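Local atomic coordinates of putative chitobiase (Bacteroides thetaiotaomicron, PDB entry 3HNM), a protein that is of unknown function but, as a putative chitobiase fragment with an F5/8 type C domain, may bind carbohydrate. Residues Ser43-Asn48 with Gly158-Trp163; Asn47-Gln52 with Gly81-Val86. All blocks are in the same frame, centred on the assembly; numbering follows the deposited sequence.

Contact 1. Residues Ser43-Asn48 with Gly158-Trp163. With MG (magnesium ion), chain E.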
# COMPACT_ATOMS: atom_id res chain seq x y z
N SER A 43 -8.85 0.04 4.77
CA SER A 43 -9.12 -1.29 4.27
C SER A 43 -7.89 -1.86 3.61
O SER A 43 -7.96 -2.86 2.90
CB SER A 43 -10.26 -1.22 3.26
OG SER A 43 -10.62 -2.52 2.84
N LEU A 44 -6.76 -1.23 3.86
CA LEU A 44 -5.51 -1.65 3.21
C LEU A 44 -4.55 -2.37 4.15
O LEU A 44 -3.66 -3.09 3.68
CB LEU A 44 -4.85 -0.42 2.60
CG LEU A 44 -4.25 -0.54 1.22
CD1 LEU A 44 -5.15 -1.36 0.32
CD2 LEU A 44 -4.06 0.86 0.67
N ILE A 45 -4.73 -2.14 5.46
CA ILE A 45 -3.92 -2.75 6.51
C ILE A 45 -4.79 -3.45 7.57
O ILE A 45 -4.61 -3.25 8.77
CB ILE A 45 -2.99 -1.70 7.23
CG1 ILE A 45 -3.79 -0.72 8.10
CG2 ILE A 45 -2.18 -0.95 6.21
CD1 ILE A 45 -4.67 0.21 7.34
N ASP A 46 -5.72 -4.27 7.10
CA ASP A 46 -6.60 -5.01 8.00
C ASP A 46 -6.32 -6.52 7.97
O ASP A 46 -7.23 -7.34 8.11
CB ASP A 46 -8.08 -4.73 7.68
CG ASP A 46 -8.55 -5.37 6.38
OD1 ASP A 46 -9.79 -5.40 6.16
OD2 ASP A 46 -7.69 -5.84 5.59
N ASN A 47 -5.06 -6.87 7.75
CA ASN A 47 -4.62 -8.27 7.71
C ASN A 47 -4.90 -9.09 6.45
O ASN A 47 -4.08 -9.93 6.09
CB ASN A 47 -5.17 -9.02 8.94
CG ASN A 47 -4.63 -8.46 10.26
OD1 ASN A 47 -4.69 -7.24 10.50
ND2 ASN A 47 -4.13 -9.34 11.13
N ASN A 48 -6.03 -8.88 5.77
CA ASN A 48 -6.25 -9.68 4.56
C ASN A 48 -6.55 -8.96 3.25
O ASN A 48 -7.06 -7.83 3.24
CB ASN A 48 -7.33 -10.75 4.80
CG ASN A 48 -8.72 -10.16 4.98
OD1 ASN A 48 -9.00 -9.45 5.95
ND2 ASN A 48 -9.61 -10.46 4.03
N GLY A 158 -5.31 -4.37 -2.79
CA GLY A 158 -5.69 -5.35 -1.78
C GLY A 158 -5.09 -5.04 -0.42
O GLY A 158 -5.82 -4.81 0.55
N GLU A 159 -3.76 -5.03 -0.34
CA GLU A 159 -3.09 -4.77 0.92
C GLU A 159 -1.57 -4.56 0.81
O GLU A 159 -0.93 -4.97 -0.17
CB GLU A 159 -3.37 -5.91 1.88
CG GLU A 159 -2.94 -5.63 3.26
CD GLU A 159 -3.72 -6.44 4.24
OE1 GLU A 159 -3.69 -7.68 4.09
OE2 GLU A 159 -4.37 -5.83 5.14
N VAL A 160 -0.99 -3.93 1.84
CA VAL A 160 0.45 -3.62 1.90
C VAL A 160 1.17 -4.27 3.10
O VAL A 160 0.78 -4.07 4.25
CB VAL A 160 0.66 -2.09 1.95
CG1 VAL A 160 -0.26 -1.48 2.98
CG2 VAL A 160 2.10 -1.75 2.30
N TYR A 161 2.22 -5.05 2.83
CA TYR A 161 2.99 -5.74 3.87
C TYR A 161 4.34 -5.05 4.12
O TYR A 161 4.87 -4.39 3.22
CB TYR A 161 3.26 -7.19 3.45
CG TYR A 161 2.02 -7.91 2.99
CD1 TYR A 161 0.95 -8.12 3.88
CD2 TYR A 161 1.90 -8.38 1.68
CE1 TYR A 161 -0.21 -8.76 3.47
CE2 TYR A 161 0.74 -9.03 1.26
CZ TYR A 161 -0.32 -9.22 2.17
OH TYR A 161 -1.49 -9.85 1.78
N ALA A 162 4.89 -5.22 5.32
CA ALA A 162 6.18 -4.63 5.66
C ALA A 162 6.93 -5.50 6.66
O ALA A 162 6.39 -5.83 7.72
CB ALA A 162 5.98 -3.24 6.22
N TRP A 163 8.17 -5.86 6.33
CA TRP A 163 9.01 -6.70 7.21
C TRP A 163 10.05 -5.83 7.91
O TRP A 163 10.37 -4.74 7.45
CB TRP A 163 9.73 -7.78 6.39
CG TRP A 163 8.82 -8.87 5.86
CD1 TRP A 163 8.59 -10.09 6.43
CD2 TRP A 163 8.03 -8.83 4.66
NE1 TRP A 163 7.71 -10.82 5.66
CE2 TRP A 163 7.35 -10.07 4.57
CE3 TRP A 163 7.84 -7.88 3.65
CZ2 TRP A 163 6.49 -10.37 3.51
CZ3 TRP A 163 6.98 -8.18 2.60
CH2 TRP A 163 6.31 -9.42 2.54
MG MG E . -6.89 -5.22 2.88
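The magnesium site of this F5/8 type C beta-sandwich lies where the loop Ser43-Asn48 closes on Gly158 and Glu159, at the bulge near the start of strand 156-166. The metal is bound by Ser43 O at 2.6 Å, and Gly158 O comes to 2.6 Å of the magnesium from the facing segment. Asp46 OD2 lies 2.9 Å from the ion, while its other oxygen, OD1, is hydrogen-bonded to Thr51 OG1; Asn48 and Thr51 complete the site. Gly158 and Glu159 both face Ala83 in a classic beta bulge. Glu159 CG stands anti to the backbone N (chi1 -170°), and the extended chain beyond it carries the carboxylate into the turn Asp46-Asn48. There OE2 is 2.8 Å from Asp46 N and OE1 is 3.1 Å from Asn48 N. The two carboxylates cross with planes 74° apart, Asp46 OD2 and Glu159 OE2 being 3.4 Å from each other; the nearby magnesium would probably offset their like charges, with Lys15 a weak, long ion-pair partner of Glu159. An alanine in place of Glu159 would remove the carboxylate and probably leave a gap inside the turn, setting its backbone more free to move. Deeper in the sandwich, beside Phe69 of strand 65-71, Ile45 and Val160 lie side by side, with Ile45 CG2 3.8 Å from Val160 CG1.

Contact 2. Residues Asn47-Gln52 with Gly81-Val86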
# COMPACT_ATOMS: atom_id res chain seq x y z
N ASN A 47 -5.06 -6.87 7.75
CA ASN A 47 -4.62 -8.27 7.71
C ASN A 47 -4.90 -9.09 6.45
O ASN A 47 -4.08 -9.93 6.09
CB ASN A 47 -5.17 -9.02 8.94
CG ASN A 47 -4.63 -8.46 10.26
OD1 ASN A 47 -4.69 -7.24 10.50
ND2 ASN A 47 -4.13 -9.34 11.13
N ASN A 48 -6.03 -8.88 5.77
CA ASN A 48 -6.25 -9.68 4.56
C ASN A 48 -6.55 -8.96 3.25
O ASN A 48 -7.06 -7.83 3.24
CB ASN A 48 -7.33 -10.75 4.80
CG ASN A 48 -8.72 -10.16 4.98
OD1 ASN A 48 -9.00 -9.45 5.95
ND2 ASN A 48 -9.61 -10.46 4.03
N PRO A 49 -6.19 -9.59 2.12
CA PRO A 49 -6.42 -9.02 0.78
C PRO A 49 -7.89 -9.23 0.38
O PRO A 49 -8.31 -8.89 -0.73
CB PRO A 49 -5.48 -9.83 -0.12
CG PRO A 49 -4.43 -10.34 0.81
CD PRO A 49 -5.23 -10.71 2.04
N GLY A 50 -8.67 -9.81 1.30
CA GLY A 50 -10.09 -10.05 1.05
C GLY A 50 -10.86 -8.74 0.97
O GLY A 50 -11.86 -8.64 0.24
N THR A 51 -10.40 -7.76 1.73
CA THR A 51 -10.99 -6.43 1.77
C THR A 51 -10.08 -5.60 0.87
O THR A 51 -8.87 -5.86 0.81
CB THR A 51 -10.91 -5.82 3.15
OG1 THR A 51 -9.53 -5.72 3.53
CG2 THR A 51 -11.63 -6.68 4.16
N GLN A 52 -10.64 -4.60 0.19
CA GLN A 52 -9.85 -3.78 -0.73
C GLN A 52 -9.94 -2.29 -0.48
O GLN A 52 -10.57 -1.84 0.47
CB GLN A 52 -10.29 -4.04 -2.18
CG GLN A 52 -11.59 -3.34 -2.50
CD GLN A 52 -12.16 -3.72 -3.83
OE1 GLN A 52 -13.11 -3.11 -4.31
NE2 GLN A 52 -11.59 -4.74 -4.45
N GLY A 81 6.04 -4.77 0.41
CA GLY A 81 5.32 -5.25 -0.75
C GLY A 81 3.83 -5.04 -0.58
O GLY A 81 3.39 -4.52 0.44
N PHE A 82 3.06 -5.44 -1.58
CA PHE A 82 1.61 -5.28 -1.51
C PHE A 82 0.95 -6.46 -2.21
O PHE A 82 1.64 -7.32 -2.76
CB PHE A 82 1.19 -3.95 -2.15
CG PHE A 82 1.71 -3.76 -3.56
CD1 PHE A 82 1.03 -4.31 -4.65
CD2 PHE A 82 2.88 -3.04 -3.79
CE1 PHE A 82 1.51 -4.14 -5.94
CE2 PHE A 82 3.37 -2.87 -5.09
CZ PHE A 82 2.69 -3.42 -6.17
N ALA A 83 -0.37 -6.50 -2.18
CA ALA A 83 -1.10 -7.58 -2.84
C ALA A 83 -2.41 -7.10 -3.47
O ALA A 83 -3.34 -6.69 -2.77
CB ALA A 83 -1.38 -8.69 -1.84
N ASN A 84 -2.49 -7.16 -4.79
CA ASN A 84 -3.69 -6.76 -5.49
C ASN A 84 -4.93 -7.38 -4.84
O ASN A 84 -4.83 -8.35 -4.09
CB ASN A 84 -3.59 -7.15 -6.96
CG ASN A 84 -2.82 -6.13 -7.78
OD1 ASN A 84 -1.96 -6.48 -8.61
ND2 ASN A 84 -3.12 -4.85 -7.56
N PRO A 85 -6.11 -6.81 -5.11
CA PRO A 85 -7.36 -7.32 -4.54
C PRO A 85 -7.61 -8.75 -4.93
O PRO A 85 -7.18 -9.21 -5.99
CB PRO A 85 -8.40 -6.37 -5.12
CG PRO A 85 -7.66 -5.09 -5.17
CD PRO A 85 -6.35 -5.52 -5.78
N VAL A 86 -8.33 -9.45 -4.06
CA VAL A 86 -8.67 -10.85 -4.27
C VAL A 86 -10.06 -11.14 -3.72
O VAL A 86 -10.40 -10.70 -2.61
CB VAL A 86 -7.68 -11.76 -3.56
CG1 VAL A 86 -7.79 -11.57 -2.05
CG2 VAL A 86 -7.93 -13.20 -3.96
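Pro49 and Gly50 run past Pro85 and Val86 with CA atoms of Pro49 and Pro85 5.7 Å apart and those of Gly50 and Val86 5.6 Å apart, just beyond the point where strand 74-83 ends. The backbones are joined by one weak hydrogen bond, from Val86 N to Pro49 O over 3.4 Å with an angle of 143° at the hydrogen. Gly50 CA lies against Val86 O at 3.7 Å, so the next step along the loop also touches the backbone.

Pro49 makes the largest contribution to the contact. Its CB meets Val86 CG1 at 3.5 Å, a methyl placed between the backbone N and the carbonyl carbon of Val86 (chi1 65°). Farther round the same ring, Pro49 CG lies 4.4 Å from Ala83 CB. Glu159 and Tyr161 of strand 156-166 also touch this proline, so its ring is held against two neighbouring strands at once.

Beyond Gly50 a second patch forms where Gln52 crosses Pro85 at about a right angle. Gln52 CB is 4.1 Å from Pro85 CG, with Trp39 and Ala89 touching the Gln52 side chain from outside the pair. Asn84 turns away from the loop, and its OD1 accepts a hydrogen bond from Glu124 N.

The Pro49 side chain is about 6 Å from the magnesium, and Asn48 and Thr51, flanking the Pro49-Gly50 bend, both belong to the metal site. The contact joins this metal-binding loop to the end of strand 74-83 and the residues that follow it, in the beta-sandwich of an F5/8 type C domain.

Contacts 1 and 2 lie 6 Å apart, centre to centre, and use overlapping parts of one loop, between helix 32-35 and strand 53-54, with Asn47 and Asn48 common to both. Along the chain this loop comes first, then 81-86, and 158-163 last. Strands 74-83 and 156-166 are antiparallel neighbours in the four-stranded sheet, paired here through Glu159 O and Ala83 N. Tyr161 reaches Pro49, and Ser43 OG is hydrogen-bonded to Gln52 O, linking Ser43 to the loop's far end. The loop and strand 156-166 meet at the magnesium, while strand 74-83 borders the same loop, which is consistent with a structural role for the ion.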